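Local coordinates for peptide amidase (Stenotrophomonas maltophilia, PDB 1M22), which probably hydrolyses amide bonds, the C-terminal amide of peptides being the likely substrate, as a member of the amidase signature family, at residues Gly316-Ala319 against Glu320-Thr324; Tyr328-Lys331 against Ala332-Arg336; Leu35-Ile38 against Ala39-Arg43; Ala9-Val13 against Ala14-Ala18. All coordinates share one frame; numbering follows the deposited sequence.

Contact 1: Gly316-Ala319 against Glu320-Thr324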
# COMPACT_ATOMS: atom_id res chain seq x y z
N GLY A 316 -13.54 -2.98 16.39
CA GLY A 316 -14.29 -1.82 15.93
C GLY A 316 -14.67 -0.77 16.97
O GLY A 316 -15.28 0.24 16.62
N ALA A 317 -14.29 -0.99 18.22
CA ALA A 317 -14.63 -0.05 19.29
C ALA A 317 -13.96 1.31 19.12
O ALA A 317 -14.38 2.30 19.72
CB ALA A 317 -14.26 -0.64 20.64
N TRP A 318 -12.92 1.35 18.29
CA TRP A 318 -12.15 2.57 18.05
C TRP A 318 -12.68 3.42 16.89
O TRP A 318 -12.12 4.47 16.60
CB TRP A 318 -10.70 2.19 17.75
CG TRP A 318 -10.60 1.23 16.60
CD1 TRP A 318 -10.73 1.53 15.27
CD2 TRP A 318 -10.40 -0.18 16.68
NE1 TRP A 318 -10.63 0.38 14.52
CE2 TRP A 318 -10.43 -0.68 15.36
CE3 TRP A 318 -10.21 -1.08 17.74
CZ2 TRP A 318 -10.27 -2.04 15.07
CZ3 TRP A 318 -10.05 -2.43 17.46
CH2 TRP A 318 -10.08 -2.90 16.13
N ALA A 319 -13.74 2.98 16.24
CA ALA A 319 -14.30 3.69 15.10
C ALA A 319 -14.49 5.20 15.28
O ALA A 319 -14.00 6.00 14.48
CB ALA A 319 -15.62 3.06 14.68
N GLU A 320 -15.21 5.59 16.33
CA GLU A 320 -15.47 7.00 16.59
C GLU A 320 -14.20 7.80 16.89
O GLU A 320 -14.01 8.90 16.37
CB GLU A 320 -16.46 7.14 17.75
CG GLU A 320 -16.82 8.57 18.11
CD GLU A 320 -17.97 8.65 19.10
OE1 GLU A 320 -17.86 8.05 20.19
OE2 GLU A 320 -18.98 9.31 18.78
N ALA A 321 -13.34 7.24 17.73
CA ALA A 321 -12.09 7.90 18.09
C ALA A 321 -11.21 8.08 16.86
O ALA A 321 -10.56 9.11 16.70
CB ALA A 321 -11.35 7.09 19.16
N GLU A 322 -11.18 7.06 16.00
CA GLU A 322 -10.37 7.13 14.79
C GLU A 322 -10.87 8.24 13.87
O GLU A 322 -10.08 9.01 13.33
CB GLU A 322 -10.40 5.79 14.04
CG GLU A 322 -9.64 5.83 12.73
CD GLU A 322 -9.75 4.54 11.94
OE1 GLU A 322 -10.63 3.71 12.24
OE2 GLU A 322 -8.94 4.37 11.00
N ARG A 323 -12.18 8.33 13.69
CA ARG A 323 -12.77 9.35 12.84
C ARG A 323 -12.30 10.72 13.33
O ARG A 323 -11.88 11.57 12.54
CB ARG A 323 -14.30 9.26 12.90
CG ARG A 323 -15.06 10.27 12.05
CD ARG A 323 -16.56 10.02 12.17
NE ARG A 323 -17.35 10.81 11.23
CZ ARG A 323 -17.49 12.13 11.28
NH1 ARG A 323 -16.89 12.83 12.23
NH2 ARG A 323 -18.23 12.75 10.37
N THR A 324 -12.37 10.92 14.64
CA THR A 324 -11.97 12.17 15.24
C THR A 324 -10.49 12.50 15.03
O THR A 324 -10.15 13.59 14.58
CB THR A 324 -12.26 12.17 16.76
OG1 THR A 324 -13.67 12.07 16.97
CG2 THR A 324 -11.74 13.44 17.41
O HOH W 1 -14.12 5.09 19.56
O HOH W 2 -16.74 3.67 18.02
O HOH W 3 -13.69 5.29 11.85
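Trp318 and Glu322 run side by side in the same direction, the carboxylate reaching the pyrrole edge of the indole. Glu322 OE1 lies in the ring plane 3.7 Å from Trp318 CD1, and the carboxylate is turned 58° from the indole. Trp318 sets CG between its backbone N and its carbonyl carbon (chi1 57°), which folds the ring back along the incoming chain. One indole face therefore receives Gly316 N, 3.4 Å above the plane and offset toward the rim. Trp318 NE1 gives its hydrogen to Ser437 OG, fixing the rotation of the ring against helix 436-442. Glu322 is extended throughout, with CG trans to N, and OE2, the oxygen not at the indole, is hydrogen-bonded to Gln221 NE2. The setting is a type I beta turn, Gly316 to Ala319, that runs straight into the first turn of helix 319-340. Glu322 N bonds to Trp318 O at 2.8 Å with a C=O...N angle of 172°, almost in line with the carbonyl. One residue further on, Arg323 N donates to Ala319 O at 3.1 Å, tilted off the carbonyl plane. Ala319 O also accepts from a water 2.7 Å away, which donates a weak bond to Glu322 OE1, a loose link between the carboxylate and the backbone. Two more waters extend the turn into the helix from Ala317 O: one accepts from Ala321 N at 2.9 Å, the other from Glu320 N at 3.0 Å. The straight chain of Arg323 leads away to a salt bridge with Glu373.

Contact 2: Tyr328-Lys331 against Ala332-Arg336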
# COMPACT_ATOMS: atom_id res chain seq x y z
N TYR A 328 -8.66 15.82 12.76
CA TYR A 328 -7.73 16.78 13.34
C TYR A 328 -6.34 16.69 12.72
O TYR A 328 -5.74 17.71 12.37
CB TYR A 328 -7.60 16.56 14.85
CG TYR A 328 -8.71 17.15 15.68
CD1 TYR A 328 -9.97 16.55 15.73
CD2 TYR A 328 -8.50 18.31 16.43
CE1 TYR A 328 -10.99 17.09 16.52
CE2 TYR A 328 -9.51 18.86 17.21
CZ TYR A 328 -10.75 18.24 17.26
OH TYR A 328 -11.76 18.77 18.04
N GLU A 329 -5.83 15.47 12.58
CA GLU A 329 -4.50 15.30 12.03
C GLU A 329 -4.42 15.64 10.55
O GLU A 329 -3.38 16.09 10.07
CB GLU A 329 -4.01 13.87 12.30
CG GLU A 329 -3.84 13.60 13.79
CD GLU A 329 -3.23 12.25 14.10
OE1 GLU A 329 -2.81 11.54 13.16
OE2 GLU A 329 -3.17 11.89 15.30
N PHE A 330 -5.51 15.45 9.81
CA PHE A 330 -5.52 15.77 8.39
C PHE A 330 -5.33 17.27 8.18
O PHE A 330 -4.51 17.69 7.37
CB PHE A 330 -6.82 15.31 7.73
CG PHE A 330 -6.94 15.70 6.28
CD1 PHE A 330 -6.11 15.14 5.32
CD2 PHE A 330 -7.89 16.65 5.88
CE1 PHE A 330 -6.21 15.52 3.98
CE2 PHE A 330 -8.00 17.03 4.55
CZ PHE A 330 -7.16 16.47 3.59
N LYS A 331 -6.08 18.09 8.92
CA LYS A 331 -5.93 19.53 8.75
C LYS A 331 -4.52 19.97 9.13
O LYS A 331 -3.86 20.67 8.38
CB LYS A 331 -6.95 20.30 9.59
CG LYS A 331 -6.82 21.81 9.41
CD LYS A 331 -7.79 22.59 10.27
CE LYS A 331 -7.67 24.07 10.00
NZ LYS A 331 -8.65 24.86 10.80
N ALA A 332 -4.07 19.55 10.31
CA ALA A 332 -2.75 19.92 10.78
C ALA A 332 -1.64 19.44 9.84
O ALA A 332 -0.76 20.21 9.45
CB ALA A 332 -2.52 19.37 12.18
N GLY A 333 -1.70 18.16 9.47
CA GLY A 333 -0.69 17.60 8.59
C GLY A 333 -0.68 18.15 7.18
O GLY A 333 0.39 18.44 6.63
N LEU A 334 -1.86 18.30 6.58
CA LEU A 334 -1.93 18.82 5.22
C LEU A 334 -1.40 20.24 5.14
O LEU A 334 -0.64 20.58 4.23
CB LEU A 334 -3.37 18.77 4.70
CG LEU A 334 -3.50 19.20 3.23
CD1 LEU A 334 -2.77 18.21 2.33
CD2 LEU A 334 -4.97 19.29 2.85
N GLU A 335 -1.79 21.08 6.09
CA GLU A 335 -1.32 22.46 6.06
C GLU A 335 0.19 22.52 6.32
O GLU A 335 0.88 23.35 5.72
CB GLU A 335 -2.11 23.31 7.06
CG GLU A 335 -3.62 23.24 6.79
CD GLU A 335 -4.42 24.37 7.42
OE1 GLU A 335 -4.11 24.77 8.56
OE2 GLU A 335 -5.37 24.85 6.76
N ARG A 336 0.71 21.64 7.17
CA ARG A 336 2.15 21.63 7.42
C ARG A 336 2.86 21.21 6.13
O ARG A 336 3.88 21.79 5.76
CB ARG A 336 2.50 20.64 8.54
CG ARG A 336 4.00 20.53 8.82
CD ARG A 336 4.29 19.76 10.11
NE ARG A 336 3.93 18.35 10.02
CZ ARG A 336 4.64 17.43 9.37
NH1 ARG A 336 5.75 17.78 8.73
NH2 ARG A 336 4.23 16.17 9.34
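Lys331 crosses Glu335 one helical turn on, the aliphatic part of the lysine passing beside the carboxylate. Its chain is fully extended, CG trans to the backbone N at chi1 -179°. CB sits against the peptide nitrogen of Ala332, and Lys331 CG comes 4.0 Å from Glu335 CD. Lys331 CE lies 3.9 Å from Glu335 OE1 and nearly as close to OE2. Lys331 NZ stays 5.1 Å from Glu335 OE1 and bonds instead to Asp375 O; the opposite charges are probably mildly attractive without forming a salt bridge. Glu335 turns CG beside its own N (chi1 -56°), which packs Glu335 CG 3.0 Å from Lys331 O and leaves OE2 to accept from Leu348 N. On another flank Phe330 and Leu334 point the same way, Leu334 CD2 meeting the far end of the ring at Phe330 CZ, 3.6 Å away. Four successive i to i+4 backbone bonds hold the pairs in step, among them Gly333 N to Glu329 O at 2.7 Å and Leu334 N to Phe330 O at 2.8 Å. This is the middle of helix 319-340: Phe330 packs on Leu371 and Ala374 of helix 369-375 and meets the ring of Phe136, Phe330, Lys331 and Leu334 all touch Leu348 of helix 348-357, and Glu329 bonds Ser218, Ser220 and Tyr385 of helix 383-407.

Contact 3: Leu35-Ile38 against Ala39-Arg43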
# COMPACT_ATOMS: atom_id res chain seq x y z
N LEU A 35 7.08 0.37 -20.18
CA LEU A 35 6.48 1.57 -20.75
C LEU A 35 5.58 1.22 -21.94
O LEU A 35 4.51 1.80 -22.11
CB LEU A 35 7.56 2.57 -21.17
CG LEU A 35 8.30 3.24 -20.01
CD1 LEU A 35 9.45 4.07 -20.55
CD2 LEU A 35 7.33 4.10 -19.22
N GLN A 36 6.01 0.25 -22.74
CA GLN A 36 5.23 -0.17 -23.89
C GLN A 36 3.94 -0.85 -23.42
O GLN A 36 2.87 -0.65 -24.00
CB GLN A 36 6.04 -1.12 -24.78
CG GLN A 36 5.34 -1.51 -26.07
CD GLN A 36 6.24 -2.30 -27.00
OE1 GLN A 36 7.31 -1.83 -27.38
NE2 GLN A 36 5.81 -3.50 -27.36
N ARG A 37 4.05 -1.64 -22.36
CA ARG A 37 2.89 -2.34 -21.81
C ARG A 37 1.91 -1.33 -21.20
O ARG A 37 0.70 -1.48 -21.31
CB ARG A 37 3.34 -3.37 -20.77
CG ARG A 37 2.25 -4.33 -20.32
CD ARG A 37 2.84 -5.48 -19.51
NE ARG A 37 1.83 -6.30 -18.87
CZ ARG A 37 1.12 -7.26 -19.46
NH1 ARG A 37 1.31 -7.54 -20.75
NH2 ARG A 37 0.22 -7.94 -18.77
N ILE A 38 2.45 -0.29 -20.56
CA ILE A 38 1.61 0.74 -19.97
C ILE A 38 0.82 1.43 -21.09
O ILE A 38 -0.37 1.70 -20.95
CB ILE A 38 2.47 1.78 -19.21
CG1 ILE A 38 3.02 1.15 -17.92
CG2 ILE A 38 1.64 3.03 -18.90
CD1 ILE A 38 4.02 2.02 -17.18
N ALA A 39 1.49 1.69 -22.21
CA ALA A 39 0.82 2.34 -23.33
C ALA A 39 -0.29 1.46 -23.90
O ALA A 39 -1.34 1.96 -24.30
CB ALA A 39 1.84 2.67 -24.42
N ALA A 40 -0.07 0.15 -23.91
CA ALA A 40 -1.03 -0.80 -24.46
C ALA A 40 -2.20 -1.21 -23.57
O ALA A 40 -3.26 -1.57 -24.07
CB ALA A 40 -0.30 -2.05 -24.94
N LEU A 41 -2.01 -1.16 -22.25
CA LEU A 41 -3.06 -1.59 -21.33
C LEU A 41 -3.61 -0.51 -20.41
O LEU A 41 -4.76 -0.57 -19.98
CB LEU A 41 -2.55 -2.74 -20.46
CG LEU A 41 -2.16 -4.05 -21.14
CD1 LEU A 41 -1.54 -4.99 -20.12
CD2 LEU A 41 -3.39 -4.68 -21.79
N ASP A 42 -2.78 0.47 -20.09
CA ASP A 42 -3.19 1.52 -19.18
C ASP A 42 -3.81 2.74 -19.86
O ASP A 42 -4.83 3.26 -19.41
CB ASP A 42 -2.00 1.96 -18.33
CG ASP A 42 -2.42 2.47 -16.98
OD1 ASP A 42 -2.31 3.69 -16.74
OD2 ASP A 42 -2.87 1.64 -16.16
N ARG A 43 -3.18 3.17 -20.95
CA ARG A 43 -3.66 4.33 -21.69
C ARG A 43 -4.64 3.95 -22.80
O ARG A 43 -5.54 4.71 -23.13
CB ARG A 43 -2.46 5.09 -22.28
CG ARG A 43 -2.82 6.39 -22.98
CD ARG A 43 -1.57 7.18 -23.32
NE ARG A 43 -0.62 6.40 -24.09
CZ ARG A 43 0.58 6.84 -24.47
NH1 ARG A 43 0.97 8.07 -24.15
NH2 ARG A 43 1.38 6.06 -25.17
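Ile38 O accepts two backbone hydrogens, from Asp42 N at 2.8 Å and from Arg43 N at 3.2 Å. The second bond spans five residues and marks a wider pi-type turn at 39-43, in the C-terminal part of helix 27-43. The two donors approach differently: Arg43 N lies nearly in line with the carbonyl, with a C=O...N angle of 164°, whereas Asp42 N stands at 140° and tilted from the carbonyl plane. The i to i+4 bonds before it include Ala39 N to Leu35 O at 3.0 Å and Leu41 N to Arg37 O at 2.9 Å. The buried Asp42 side chain uses both oxygens beyond the helix, OD2 accepting from Ala50 N and OD1 from Val51 N, which, with backbone bonds of Leu41 to Leu48 and Asp42 to Arg49, joins the helix to the chain entering strand 51-54, an outermost strand of the central mixed sheet. Alongside, Ile38 and Asp42 point the same way, Ile38 CG2 packing 3.8 Å from Asp42 CB, while Ile38 also touches Val51 and Leu35 touches Leu54 of that strand. Arg37 and Leu41 pair on a different side of the helix. Arg37 is extended to NE, with CG opposite its backbone N (chi1 -170°), and NE donates to Ala175 O, which helps hold the guanidinium in place. Over one face of that group sits a leucine methyl: Leu41 CD1 lies above the centre of the guanidinium, 3.5 Å from its plane and 3.6 Å from Arg37 CZ.

Contact 4: Ala9-Val13 against Ala14-Ala18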
# COMPACT_ATOMS: atom_id res chain seq x y z
N ALA A 9 6.53 -11.09 -17.26
CA ALA A 9 5.35 -11.31 -16.44
C ALA A 9 5.64 -12.26 -15.28
O ALA A 9 6.27 -13.30 -15.45
CB ALA A 9 4.22 -11.87 -17.30
N GLU A 10 5.19 -11.86 -14.10
CA GLU A 10 5.35 -12.66 -12.88
C GLU A 10 6.80 -12.96 -12.50
O GLU A 10 7.05 -13.89 -11.73
CB GLU A 10 4.58 -13.98 -13.01
CG GLU A 10 3.12 -13.82 -13.41
CD GLU A 10 2.35 -12.91 -12.48
OE1 GLU A 10 2.34 -13.18 -11.26
OE2 GLU A 10 1.76 -11.93 -12.97
N THR A 11 7.74 -12.19 -13.02
CA THR A 11 9.15 -12.41 -12.71
C THR A 11 9.57 -11.62 -11.48
O THR A 11 9.43 -10.40 -11.44
CB THR A 11 10.05 -12.03 -13.90
OG1 THR A 11 9.59 -12.70 -15.08
CG2 THR A 11 11.49 -12.43 -13.63
N ASP A 12 10.10 -12.32 -10.48
CA ASP A 12 10.54 -11.70 -9.23
C ASP A 12 11.73 -10.77 -9.39
O ASP A 12 12.52 -10.89 -10.33
CB ASP A 12 10.90 -12.77 -8.20
CG ASP A 12 9.71 -13.60 -7.77
OD1 ASP A 12 8.68 -13.00 -7.38
OD2 ASP A 12 9.79 -14.84 -7.81
N VAL A 13 11.84 -9.84 -8.45
CA VAL A 13 12.93 -8.87 -8.45
C VAL A 13 14.29 -9.56 -8.47
O VAL A 13 15.17 -9.17 -9.24
CB VAL A 13 12.84 -7.96 -7.19
CG1 VAL A 13 14.09 -7.09 -7.08
CG2 VAL A 13 11.59 -7.09 -7.28
N ALA A 14 14.46 -10.58 -7.65
CA ALA A 14 15.73 -11.30 -7.58
C ALA A 14 16.08 -11.95 -8.92
O ALA A 14 17.25 -12.04 -9.29
CB ALA A 14 15.69 -12.35 -6.49
N ASP A 15 15.06 -12.42 -9.63
CA ASP A 15 15.30 -13.05 -10.92
C ASP A 15 15.66 -12.01 -11.98
O ASP A 15 16.55 -12.23 -12.79
CB ASP A 15 14.07 -13.86 -11.35
CG ASP A 15 13.87 -15.10 -10.51
OD1 ASP A 15 14.78 -15.96 -10.49
OD2 ASP A 15 12.81 -15.23 -9.86
N LEU A 16 14.96 -10.87 -11.97
CA LEU A 16 15.27 -9.81 -12.92
C LEU A 16 16.70 -9.34 -12.66
O LEU A 16 17.46 -9.09 -13.60
CB LEU A 16 14.30 -8.64 -12.74
CG LEU A 16 12.84 -8.90 -13.15
CD1 LEU A 16 11.98 -7.72 -12.74
CD2 LEU A 16 12.75 -9.15 -14.65
N GLN A 17 17.06 -9.23 -11.39
CA GLN A 17 18.40 -8.81 -11.01
C GLN A 17 19.44 -9.83 -11.48
O GLN A 17 20.50 -9.46 -11.98
CB GLN A 17 18.50 -8.61 -9.49
CG GLN A 17 19.82 -8.02 -9.02
CD GLN A 17 20.14 -6.71 -9.72
OE1 GLN A 17 21.13 -6.61 -10.45
NE2 GLN A 17 19.30 -5.71 -9.50
N ALA A 18 19.12 -11.11 -11.32
CA ALA A 18 20.03 -12.17 -11.75
C ALA A 18 20.24 -12.09 -13.26
O ALA A 18 21.36 -12.26 -13.75
CB ALA A 18 19.47 -13.53 -11.37
O HOH W 4 10.57 -15.18 -10.87
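Thr11 holds OG1 beside its own N (chi1 -53°), which places the methyl CG2 trans to N and aims it at the first helical turn. Leu16, with CG also beside its N (chi1 -69°), brings CD2 to 3.7 Å from Thr11 CG2, and Asp15 CB touches the same methyl at an equal distance. The Thr11 side chain thus lies across both partners. Asp12 and Asp15 run side by side with carboxylates close to coplanar, their OD2 atoms 3.7 Å apart. A water accepts from Asp12 N at 2.9 Å and donates to both OD2 atoms, probably easing the repulsion between the two acids. Asp12 O accepts from Leu16 N at 2.9 Å, nearly along its carbonyl direction, and weakly from Asp15 N. Gln17 N bonds Val13 O; Gln17 OE1 accepts from Arg69, and NE2 donates to the carbonyls of Pro77 and His79. Leu16 packs against Leu30 and Tyr34 of helix 27-43. Asp12 OD1 goes to Ser230 OG, and Val13 N is taken by Asp233 OD1 of helix 231-241. The whole is the N-terminus of helix 13-21, with Asp12 at the N-cap position but without a capping bond from its side chain.

Contacts 1 and 2 share helix 319-340, their centres 18 Å apart, one at its start and the other further along. Neither touches the catalytic residues: the side chain of Glu322 is about 10 Å from that of Ser189, and that of Phe330 about 11 Å from Ser165 and 12 Å from Lys86. A bound HEPES buffer molecule lies about 6 Å from the Ala332 side chain. Contacts 3 and 4, on successive helices, are 20 Å apart between centres, with nearest atoms about 6 Å apart. They lie away from the annotated sites. Contact 1 is 41 Å, centre to centre, from each of them, on the opposite side of the chain's centre.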